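Local coordinates for protein interacting with Hsp90 1 (Saccharomyces cerevisiae, PDB 4CHH) that acts in pre-rRNA processing, is required for the NOP58-snoRNA interaction, and belongs to the R2TP complex, its N-terminal domain probably serving to recruit phosphorylated Tel2 to Hsp90, at residues V112-I117 / A166-L171; S142-D147 / L151-I156; R79-L84 / N88-P93; R123-C126 / L131-I134. All blocks are in the same frame, centred on the assembly; numbering follows the deposited sequence.

Contact 1: residues V112-I117 / A166-L171; sequences VWDCCI and AELPAL
Two first torsions set this contact. In D114 the CG stands anti to the carbonyl carbon (chi1 -54°), which carries the carboxylate off the strand to P169 and L168, and in L171 the same choice (chi1 -68°) turns the isobutyl group to C116. The two D114 oxygens meet different partners. OD2 meets the proline ring at P169 CD, 3.4 Å off, while OD1 lies 3.6 Å from the L168 methyl CD2; both approaches are slanting and nonpolar on the partner's side. The polar link is made by a water. It donates to D114 OD2 at 2.6 Å and to P169 O at 2.6 Å, joining the acid to the loop backbone through a single molecule. Beyond these segments, D114 OD1 accepts from N62 ND2 and is salt-bridged to R100 NH2, so the buried charge is probably well balanced, and the carboxylate is probably held against rotation by these partners and the water. Two residues along the strand the contact becomes apolar: L171 CD1 touches C116 CB at 3.5 Å. D114 and C116 share one side of the strand, as alternation requires, while W113 and C115 reach C143 of helix 129-147 on the other. Strand 109-118 runs between a parallel neighbour, 58-66, and an antiparallel one, 95-103. The arrangement is that of an inner strand of a mixed sheet in an alpha/beta domain, with a helix packed on one face and the irregular connection that leads into strand 171-174 laid over the other.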
# COMPACT_ATOMS: atom_id res chain seq x y z
N VAL A 112 2.51 7.30 -8.56
CA VAL A 112 1.63 7.16 -7.41
C VAL A 112 0.91 5.81 -7.43
O VAL A 112 0.31 5.44 -8.44
CB VAL A 112 0.62 8.35 -7.35
CG1 VAL A 112 -0.31 8.25 -6.14
CG2 VAL A 112 1.33 9.70 -7.37
N TRP A 113 0.94 5.09 -6.30
CA TRP A 113 0.20 3.85 -6.07
C TRP A 113 -0.65 3.99 -4.85
O TRP A 113 -0.25 4.68 -3.90
CB TRP A 113 1.16 2.66 -5.81
CG TRP A 113 1.82 2.04 -6.99
CD1 TRP A 113 1.43 0.90 -7.63
CD2 TRP A 113 3.13 2.37 -7.52
NE1 TRP A 113 2.38 0.53 -8.56
CE2 TRP A 113 3.43 1.41 -8.51
CE3 TRP A 113 4.06 3.40 -7.27
CZ2 TRP A 113 4.62 1.44 -9.26
CZ3 TRP A 113 5.24 3.43 -8.00
CH2 TRP A 113 5.52 2.45 -8.98
N ASP A 114 -1.78 3.29 -4.81
CA ASP A 114 -2.59 3.25 -3.58
C ASP A 114 -2.44 1.86 -3.00
O ASP A 114 -2.49 0.89 -3.76
CB ASP A 114 -4.08 3.58 -3.82
CG ASP A 114 -4.35 4.90 -4.54
OD1 ASP A 114 -3.65 5.89 -4.26
OD2 ASP A 114 -5.27 4.92 -5.39
N CYS A 115 -2.21 1.74 -1.71
CA CYS A 115 -2.09 0.45 -1.01
C CYS A 115 -3.16 0.43 0.07
O CYS A 115 -3.01 1.11 1.08
CB CYS A 115 -0.68 0.27 -0.41
SG CYS A 115 0.59 -0.15 -1.62
N CYS A 116 -4.25 -0.32 -0.16
CA CYS A 116 -5.41 -0.37 0.71
C CYS A 116 -5.40 -1.58 1.62
O CYS A 116 -5.28 -2.72 1.16
CB CYS A 116 -6.69 -0.32 -0.14
SG CYS A 116 -8.18 0.12 0.78
N ILE A 117 -5.56 -1.33 2.91
CA ILE A 117 -5.57 -2.39 3.92
C ILE A 117 -6.91 -2.35 4.64
O ILE A 117 -7.68 -1.41 4.46
CB ILE A 117 -4.37 -2.25 4.91
CG1 ILE A 117 -4.46 -0.91 5.74
CG2 ILE A 117 -3.03 -2.42 4.17
CD1 ILE A 117 -3.41 -0.71 6.85
N ALA A 166 -5.60 14.01 -6.02
CA ALA A 166 -7.00 14.28 -5.70
C ALA A 166 -7.64 13.01 -5.08
O ALA A 166 -6.92 12.18 -4.51
CB ALA A 166 -7.75 14.75 -6.95
N GLU A 167 -8.96 12.83 -5.21
CA GLU A 167 -9.67 11.68 -4.65
C GLU A 167 -8.98 10.35 -5.02
O GLU A 167 -8.51 10.21 -6.15
CB GLU A 167 -11.12 11.68 -5.14
CG GLU A 167 -11.89 12.94 -4.78
N LEU A 168 -8.85 9.41 -4.06
CA LEU A 168 -8.27 8.08 -4.30
C LEU A 168 -9.24 7.31 -5.18
O LEU A 168 -10.41 7.22 -4.81
CB LEU A 168 -8.01 7.32 -2.97
CG LEU A 168 -7.03 7.96 -1.94
CD1 LEU A 168 -6.86 7.04 -0.75
CD2 LEU A 168 -5.68 8.31 -2.57
N PRO A 169 -8.83 6.83 -6.38
CA PRO A 169 -9.80 6.15 -7.25
C PRO A 169 -10.19 4.78 -6.68
O PRO A 169 -9.46 4.21 -5.85
CB PRO A 169 -9.05 6.03 -8.58
CG PRO A 169 -7.61 6.01 -8.20
CD PRO A 169 -7.49 6.89 -7.00
N ALA A 170 -11.39 4.29 -7.08
CA ALA A 170 -11.88 3.00 -6.59
C ALA A 170 -10.99 1.86 -7.07
O ALA A 170 -10.40 1.92 -8.16
CB ALA A 170 -13.32 2.76 -7.03
N LEU A 171 -10.90 0.82 -6.25
CA LEU A 171 -10.18 -0.39 -6.59
C LEU A 171 -11.18 -1.39 -7.11
O LEU A 171 -12.20 -1.62 -6.46
CB LEU A 171 -9.44 -0.96 -5.38
CG LEU A 171 -8.28 -0.14 -4.86
CD1 LEU A 171 -8.09 -0.39 -3.40
CD2 LEU A 171 -7.01 -0.49 -5.61
O HOH W 1 -7.09 3.09 -5.82

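Contact 2: residues S142-D147 / L151-I156; sequences SCEIRD and LCRDRI
Near its C-terminal end, helix 129-147 is tied to the end of strand 149-151 and the loop after it by a two-pronged carboxylate-guanidinium salt bridge between E144 and R153. The grip is end-on: R153 NH2 reaches E144 OE1 at 2.8 Å and R153 NH1 reaches E144 OE2 at 2.8 Å, with nearly straight N-H directions. Both acceptors lie close to the guanidinium plane, yet the nitrogens come from above the carboxylate plane, and the two planes are 41° apart. E144 OE2 takes a second bond, from L151 N at 2.9 Å, through its anti lone pair at an N-H angle of 178°. One side chain of the helix thus holds both a backbone amide and a side chain, stapling helix to edge strand. E144 spans the distance because its chain is extended beyond CG, whereas R153 bends at chi2; R153 NE is salt-bridged in turn to E137, about two turns earlier on the same helix. A glutamine in place of E144 would probably leave the R153 charge without its mate at this end and weaken the fixing of the guanidinium. Besides the polar bonds, L151 CD1 packs against C143 CB at 4.0 Å.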
# COMPACT_ATOMS: atom_id res chain seq x y z
N SER A 142 4.74 -4.56 -2.26
CA SER A 142 3.53 -4.75 -3.08
C SER A 142 3.62 -4.02 -4.41
O SER A 142 3.22 -4.60 -5.41
CB SER A 142 2.27 -4.34 -2.34
OG SER A 142 2.17 -5.12 -1.17
N CYS A 143 4.13 -2.77 -4.43
CA CYS A 143 4.24 -2.01 -5.70
C CYS A 143 5.33 -2.62 -6.56
O CYS A 143 5.17 -2.71 -7.78
CB CYS A 143 4.49 -0.53 -5.43
SG CYS A 143 3.26 0.23 -4.33
N GLU A 144 6.44 -3.04 -5.92
CA GLU A 144 7.57 -3.69 -6.58
C GLU A 144 7.14 -4.97 -7.30
O GLU A 144 7.57 -5.22 -8.42
CB GLU A 144 8.66 -4.03 -5.56
CG GLU A 144 9.40 -2.79 -5.10
CD GLU A 144 10.46 -3.07 -4.08
OE1 GLU A 144 10.25 -3.96 -3.21
OE2 GLU A 144 11.51 -2.39 -4.12
N ILE A 145 6.31 -5.79 -6.64
CA ILE A 145 5.80 -7.05 -7.18
C ILE A 145 4.83 -6.80 -8.36
O ILE A 145 5.02 -7.39 -9.44
CB ILE A 145 5.13 -7.90 -6.05
CG1 ILE A 145 6.22 -8.52 -5.14
CG2 ILE A 145 4.20 -9.02 -6.62
CD1 ILE A 145 5.69 -8.97 -3.70
N ARG A 146 3.81 -5.95 -8.15
CA ARG A 146 2.78 -5.77 -9.16
C ARG A 146 3.29 -5.07 -10.43
O ARG A 146 2.76 -5.37 -11.49
CB ARG A 146 1.51 -5.09 -8.60
CG ARG A 146 1.61 -3.59 -8.30
CD ARG A 146 0.23 -2.94 -8.51
NE ARG A 146 -0.15 -2.89 -9.93
CZ ARG A 146 -1.36 -3.18 -10.41
NH1 ARG A 146 -2.35 -3.52 -9.59
NH2 ARG A 146 -1.60 -3.12 -11.72
N ASP A 147 4.32 -4.21 -10.34
CA ASP A 147 4.78 -3.49 -11.51
C ASP A 147 6.26 -3.70 -11.87
O ASP A 147 6.74 -3.01 -12.76
CB ASP A 147 4.47 -1.98 -11.34
CG ASP A 147 3.00 -1.70 -11.60
OD1 ASP A 147 2.55 -1.90 -12.76
OD2 ASP A 147 2.27 -1.36 -10.63
N LEU A 151 12.15 0.05 -5.52
CA LEU A 151 11.97 1.33 -4.80
C LEU A 151 13.03 1.48 -3.71
O LEU A 151 13.44 0.49 -3.13
CB LEU A 151 10.54 1.44 -4.20
CG LEU A 151 9.37 1.27 -5.23
CD1 LEU A 151 8.01 1.24 -4.54
CD2 LEU A 151 9.40 2.33 -6.31
N CYS A 152 13.52 2.71 -3.50
CA CYS A 152 14.57 3.01 -2.51
C CYS A 152 14.03 2.89 -1.07
O CYS A 152 12.96 3.40 -0.77
CB CYS A 152 15.18 4.39 -2.75
SG CYS A 152 16.69 4.69 -1.80
N ARG A 153 14.79 2.20 -0.21
CA ARG A 153 14.51 2.03 1.21
C ARG A 153 15.23 3.13 2.03
O ARG A 153 14.92 3.33 3.19
CB ARG A 153 14.94 0.61 1.70
CG ARG A 153 14.24 -0.59 0.97
CD ARG A 153 12.72 -0.50 1.02
NE ARG A 153 12.05 -1.77 0.73
CZ ARG A 153 11.66 -2.18 -0.47
NH1 ARG A 153 11.93 -1.45 -1.54
NH2 ARG A 153 11.02 -3.34 -0.61
N ASP A 154 16.17 3.86 1.42
CA ASP A 154 16.92 4.91 2.15
C ASP A 154 16.30 6.29 1.93
O ASP A 154 16.09 7.03 2.89
CB ASP A 154 18.40 4.93 1.74
CG ASP A 154 19.13 3.60 1.87
OD1 ASP A 154 18.77 2.83 2.77
OD2 ASP A 154 20.03 3.34 1.06
N ARG A 155 16.03 6.64 0.66
CA ARG A 155 15.44 7.94 0.32
C ARG A 155 13.95 7.83 0.53
O ARG A 155 13.18 7.86 -0.41
CB ARG A 155 15.80 8.37 -1.11
CG ARG A 155 17.09 9.15 -1.19
CD ARG A 155 18.26 8.27 -1.53
NE ARG A 155 18.92 8.74 -2.74
CZ ARG A 155 19.20 7.97 -3.79
NH1 ARG A 155 18.87 6.68 -3.79
NH2 ARG A 155 19.81 8.49 -4.85
N ILE A 156 13.58 7.65 1.77
CA ILE A 156 12.21 7.43 2.21
C ILE A 156 11.80 8.55 3.18
O ILE A 156 12.61 9.00 4.00
CB ILE A 156 12.10 6.02 2.82
CG1 ILE A 156 10.64 5.59 3.04
CG2 ILE A 156 12.98 5.83 4.09
CD1 ILE A 156 10.45 4.03 3.08

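Contact 3: residues R79-L84 / N88-P93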
# COMPACT_ATOMS: atom_id res chain seq x y z
N ARG A 79 3.39 -10.13 20.84
CA ARG A 79 4.11 -11.35 21.26
C ARG A 79 3.70 -12.58 20.46
O ARG A 79 4.52 -13.46 20.24
CB ARG A 79 3.97 -11.59 22.78
CG ARG A 79 4.63 -10.49 23.65
CD ARG A 79 6.16 -10.45 23.68
NE ARG A 79 6.78 -10.23 22.35
CZ ARG A 79 6.96 -9.05 21.77
NH1 ARG A 79 6.57 -7.93 22.38
NH2 ARG A 79 7.52 -8.97 20.57
N ILE A 80 2.46 -12.62 19.97
CA ILE A 80 1.96 -13.71 19.13
C ILE A 80 2.36 -13.49 17.67
O ILE A 80 2.83 -14.41 17.00
CB ILE A 80 0.40 -13.79 19.22
CG1 ILE A 80 -0.13 -14.00 20.67
CG2 ILE A 80 -0.18 -14.82 18.23
CD1 ILE A 80 0.20 -15.36 21.34
N VAL A 81 2.14 -12.26 17.18
CA VAL A 81 2.23 -11.93 15.78
C VAL A 81 3.65 -11.74 15.23
O VAL A 81 3.90 -12.24 14.13
CB VAL A 81 1.33 -10.71 15.46
CG1 VAL A 81 1.68 -10.07 14.11
CG2 VAL A 81 -0.15 -11.11 15.52
N PHE A 82 4.56 -11.06 15.95
CA PHE A 82 5.91 -10.85 15.38
C PHE A 82 6.61 -12.20 15.08
O PHE A 82 7.15 -12.35 13.98
CB PHE A 82 6.77 -9.91 16.23
CG PHE A 82 6.24 -8.48 16.15
CD1 PHE A 82 5.98 -7.88 14.92
CD2 PHE A 82 6.04 -7.73 17.31
CE1 PHE A 82 5.50 -6.56 14.85
CE2 PHE A 82 5.56 -6.41 17.23
CZ PHE A 82 5.30 -5.83 16.00
N PRO A 83 6.52 -13.24 15.94
CA PRO A 83 7.09 -14.54 15.57
C PRO A 83 6.40 -15.13 14.32
O PRO A 83 7.08 -15.69 13.48
CB PRO A 83 6.82 -15.39 16.82
CG PRO A 83 6.85 -14.39 17.94
CD PRO A 83 6.02 -13.28 17.33
N LEU A 84 5.07 -14.95 14.17
CA LEU A 84 4.32 -15.43 12.99
C LEU A 84 4.75 -14.71 11.71
O LEU A 84 4.79 -15.33 10.65
CB LEU A 84 2.80 -15.27 13.17
CG LEU A 84 2.12 -16.18 14.17
CD1 LEU A 84 0.66 -15.78 14.32
CD2 LEU A 84 2.25 -17.68 13.77
N ASN A 88 6.47 -16.26 8.25
CA ASN A 88 5.67 -16.03 7.03
C ASN A 88 4.27 -16.63 7.16
O ASN A 88 3.69 -17.08 6.16
CB ASN A 88 6.37 -16.60 5.78
CG ASN A 88 7.64 -15.90 5.42
OD1 ASN A 88 7.71 -14.67 5.41
ND2 ASN A 88 8.65 -16.66 5.11
N GLU A 89 3.73 -16.59 8.39
CA GLU A 89 2.41 -17.14 8.68
C GLU A 89 1.39 -16.04 8.99
O GLU A 89 0.21 -16.34 9.20
CB GLU A 89 2.52 -18.15 9.84
CG GLU A 89 2.97 -19.51 9.35
CD GLU A 89 3.18 -20.53 10.45
OE1 GLU A 89 2.21 -20.85 11.18
OE2 GLU A 89 4.32 -21.05 10.56
N TRP A 90 1.83 -14.77 8.97
CA TRP A 90 0.91 -13.67 9.24
C TRP A 90 1.31 -12.45 8.42
O TRP A 90 2.49 -12.11 8.35
CB TRP A 90 0.95 -13.33 10.75
CG TRP A 90 -0.16 -12.46 11.27
CD1 TRP A 90 -1.23 -12.89 12.00
CD2 TRP A 90 -0.20 -11.02 11.29
NE1 TRP A 90 -1.99 -11.81 12.39
CE2 TRP A 90 -1.38 -10.65 11.97
CE3 TRP A 90 0.63 -10.00 10.76
CZ2 TRP A 90 -1.71 -9.30 12.21
CZ3 TRP A 90 0.28 -8.68 10.96
CH2 TRP A 90 -0.88 -8.33 11.68
N GLU A 91 0.31 -11.76 7.87
CA GLU A 91 0.52 -10.54 7.09
C GLU A 91 -0.71 -9.70 7.08
O GLU A 91 -1.81 -10.24 7.14
CB GLU A 91 0.90 -10.92 5.64
CG GLU A 91 1.59 -9.80 4.88
CD GLU A 91 2.54 -10.21 3.77
OE1 GLU A 91 3.36 -11.12 3.99
OE2 GLU A 91 2.51 -9.56 2.71
N ILE A 92 -0.56 -8.39 6.96
CA ILE A 92 -1.70 -7.51 6.77
C ILE A 92 -2.03 -7.59 5.25
O ILE A 92 -1.18 -7.19 4.46
CB ILE A 92 -1.43 -6.05 7.24
CG1 ILE A 92 -1.35 -5.95 8.78
CG2 ILE A 92 -2.48 -5.07 6.66
CD1 ILE A 92 -1.02 -4.53 9.35
N PRO A 93 -3.19 -8.13 4.81
CA PRO A 93 -3.48 -8.13 3.35
C PRO A 93 -3.49 -6.71 2.75
O PRO A 93 -3.97 -5.76 3.39
CB PRO A 93 -4.86 -8.80 3.26
CG PRO A 93 -4.96 -9.63 4.56
CD PRO A 93 -4.31 -8.72 5.57
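This is a helix C-terminal contact, partly polar and partly apolar, in which the chain leaving helix 78-86 folds back so that W90 lies against V81 and L84. The evidence for the turn is in the backbone: E89 N donates to L84 O at 2.8 Å with an N-H angle of 166°, so the first residues beyond the helix stay bound to its last turn. The apolar half is a CH-pi contact. V81 CG1 sits over the six-membered ring of W90, 3.5 Å from its centroid and 11° off the normal, while V81 CG2 lies 3.7 Å from W90 NE1. With CG anti to the backbone N (chi1 -165°), W90 presents a ring face to V81, and L84 CB closes on W90 CB at 3.6 Å. The indole N-H is held by V74 O, which fixes the ring's rotation, and L131 and P72 also pack on the W90 side chain. Replacing W90 by a leucine would probably leave V81 CG1 without the ring face it lies on and V74 O without its indole donor. The positive phi at N88, with two bonds running back into the last turn, is the Schellman motif that ends the helix.

Contact 4: residues R123-C126 / L131-I134; sequences RWIC and LREI
I125 O is flanked by the aliphatic arm of R132: CB lies 3.4 Å from this oxygen and CD also 3.4 Å. The contact forms the corner where helix 119-127 passes almost directly into helix 129-147, and the CA atoms of I125 and R132 are only 4.5 Å apart. R132 leaves its helix with CG anti to the backbone N (chi1 -168°) and stays extended to NE, which draws the methylenes along the carbonyl and carries the guanidinium beyond it. I125 O then lies at the guanidinium edge, near its plane, 3.5 Å from R132 NH1, a close approach that is not a hydrogen bond; the polar end has a cation-pi partner in F38. On the apolar side L131 does the touching. Its CG meets I125 CG2 at 3.8 Å, the two side chains crossing roughly at right angles, while I92 also packs on I125. The start of the second helix is secured as well, since L131 N donates to D128 OD1 in the short link. Past I125, the leucine reaches W124 at the root of its side chain, where L131 CD2 lies 3.7 Å from W124 CB.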
# COMPACT_ATOMS: atom_id res chain seq x y z
N ARG A 123 -5.76 0.80 12.25
CA ARG A 123 -5.77 1.22 13.65
C ARG A 123 -4.64 0.55 14.42
O ARG A 123 -4.05 1.17 15.29
CB ARG A 123 -7.15 0.95 14.31
CG ARG A 123 -8.29 1.89 13.83
CD ARG A 123 -7.88 2.78 12.66
NE ARG A 123 -7.54 4.12 13.07
CZ ARG A 123 -7.01 5.05 12.29
NH1 ARG A 123 -6.70 4.77 11.03
NH2 ARG A 123 -6.74 6.25 12.77
N TRP A 124 -4.32 -0.71 14.11
CA TRP A 124 -3.21 -1.44 14.76
C TRP A 124 -1.88 -0.73 14.55
O TRP A 124 -1.09 -0.64 15.48
CB TRP A 124 -3.08 -2.87 14.20
CG TRP A 124 -4.25 -3.80 14.41
CD1 TRP A 124 -5.21 -3.70 15.37
CD2 TRP A 124 -4.51 -5.02 13.70
NE1 TRP A 124 -6.11 -4.74 15.24
CE2 TRP A 124 -5.68 -5.57 14.24
CE3 TRP A 124 -3.86 -5.69 12.64
CZ2 TRP A 124 -6.22 -6.79 13.79
CZ3 TRP A 124 -4.38 -6.90 12.20
CH2 TRP A 124 -5.57 -7.42 12.74
N ILE A 125 -1.63 -0.24 13.31
CA ILE A 125 -0.36 0.39 12.95
C ILE A 125 -0.23 1.81 13.57
O ILE A 125 0.87 2.36 13.58
CB ILE A 125 -0.07 0.35 11.42
CG1 ILE A 125 -1.13 1.15 10.61
CG2 ILE A 125 0.04 -1.12 10.97
CD1 ILE A 125 -0.81 1.43 9.16
N CYS A 126 -1.34 2.37 14.15
CA CYS A 126 -1.32 3.64 14.90
C CYS A 126 -0.67 3.43 16.25
O CYS A 126 0.02 4.32 16.74
CB CYS A 126 -2.73 4.18 15.09
SG CYS A 126 -3.47 4.90 13.62
N LEU A 131 5.00 -2.60 14.04
CA LEU A 131 4.04 -3.11 13.04
C LEU A 131 3.91 -2.10 11.87
O LEU A 131 3.94 -2.48 10.71
CB LEU A 131 2.67 -3.41 13.67
CG LEU A 131 1.61 -4.08 12.72
CD1 LEU A 131 2.04 -5.47 12.28
CD2 LEU A 131 0.24 -4.15 13.37
N ARG A 132 3.84 -0.80 12.19
CA ARG A 132 3.77 0.25 11.15
C ARG A 132 4.99 0.16 10.18
O ARG A 132 4.82 0.23 8.96
CB ARG A 132 3.72 1.64 11.82
CG ARG A 132 3.35 2.77 10.86
CD ARG A 132 3.09 4.05 11.65
NE ARG A 132 2.69 5.18 10.81
CZ ARG A 132 1.44 5.60 10.64
NH1 ARG A 132 0.42 4.94 11.19
NH2 ARG A 132 1.19 6.67 9.89
N GLU A 133 6.22 0.01 10.73
CA GLU A 133 7.42 -0.11 9.89
C GLU A 133 7.34 -1.32 8.95
O GLU A 133 7.74 -1.22 7.80
CB GLU A 133 8.68 -0.29 10.77
CG GLU A 133 9.23 1.00 11.33
CD GLU A 133 9.98 0.84 12.65
OE1 GLU A 133 10.42 -0.30 12.96
OE2 GLU A 133 10.12 1.85 13.38
N ILE A 134 6.91 -2.47 9.48
CA ILE A 134 6.75 -3.70 8.68
C ILE A 134 5.64 -3.47 7.61
O ILE A 134 5.80 -3.90 6.46
CB ILE A 134 6.43 -4.86 9.65
CG1 ILE A 134 7.69 -5.26 10.48
CG2 ILE A 134 5.84 -6.06 8.93
CD1 ILE A 134 7.38 -6.22 11.68

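Overall arrangement
The four contacts lie in one domain, contact 1 touching each of the other three, with helix 129-147 shared by contact 2 and contact 4. Contacts 3 and 4 are the closest pair, about 12 Å between centres, and they pack together: W90 CZ2 lies 3.6 Å from W124 CZ3, and F82 CE1 lies 3.7 Å from I134 CD1. Contact 1 joins contact 2, about 16 Å away between centres, through a probable 2.8 Å hydrogen bond from W113 NE1 to D147 OD2. At the strand's other end I117 packs on I92 of contact 3 and, more loosely, on I125 of contact 4. Contact 2 touches neither contact 3 nor contact 4, with nearest atoms about 6 and 8 Å apart.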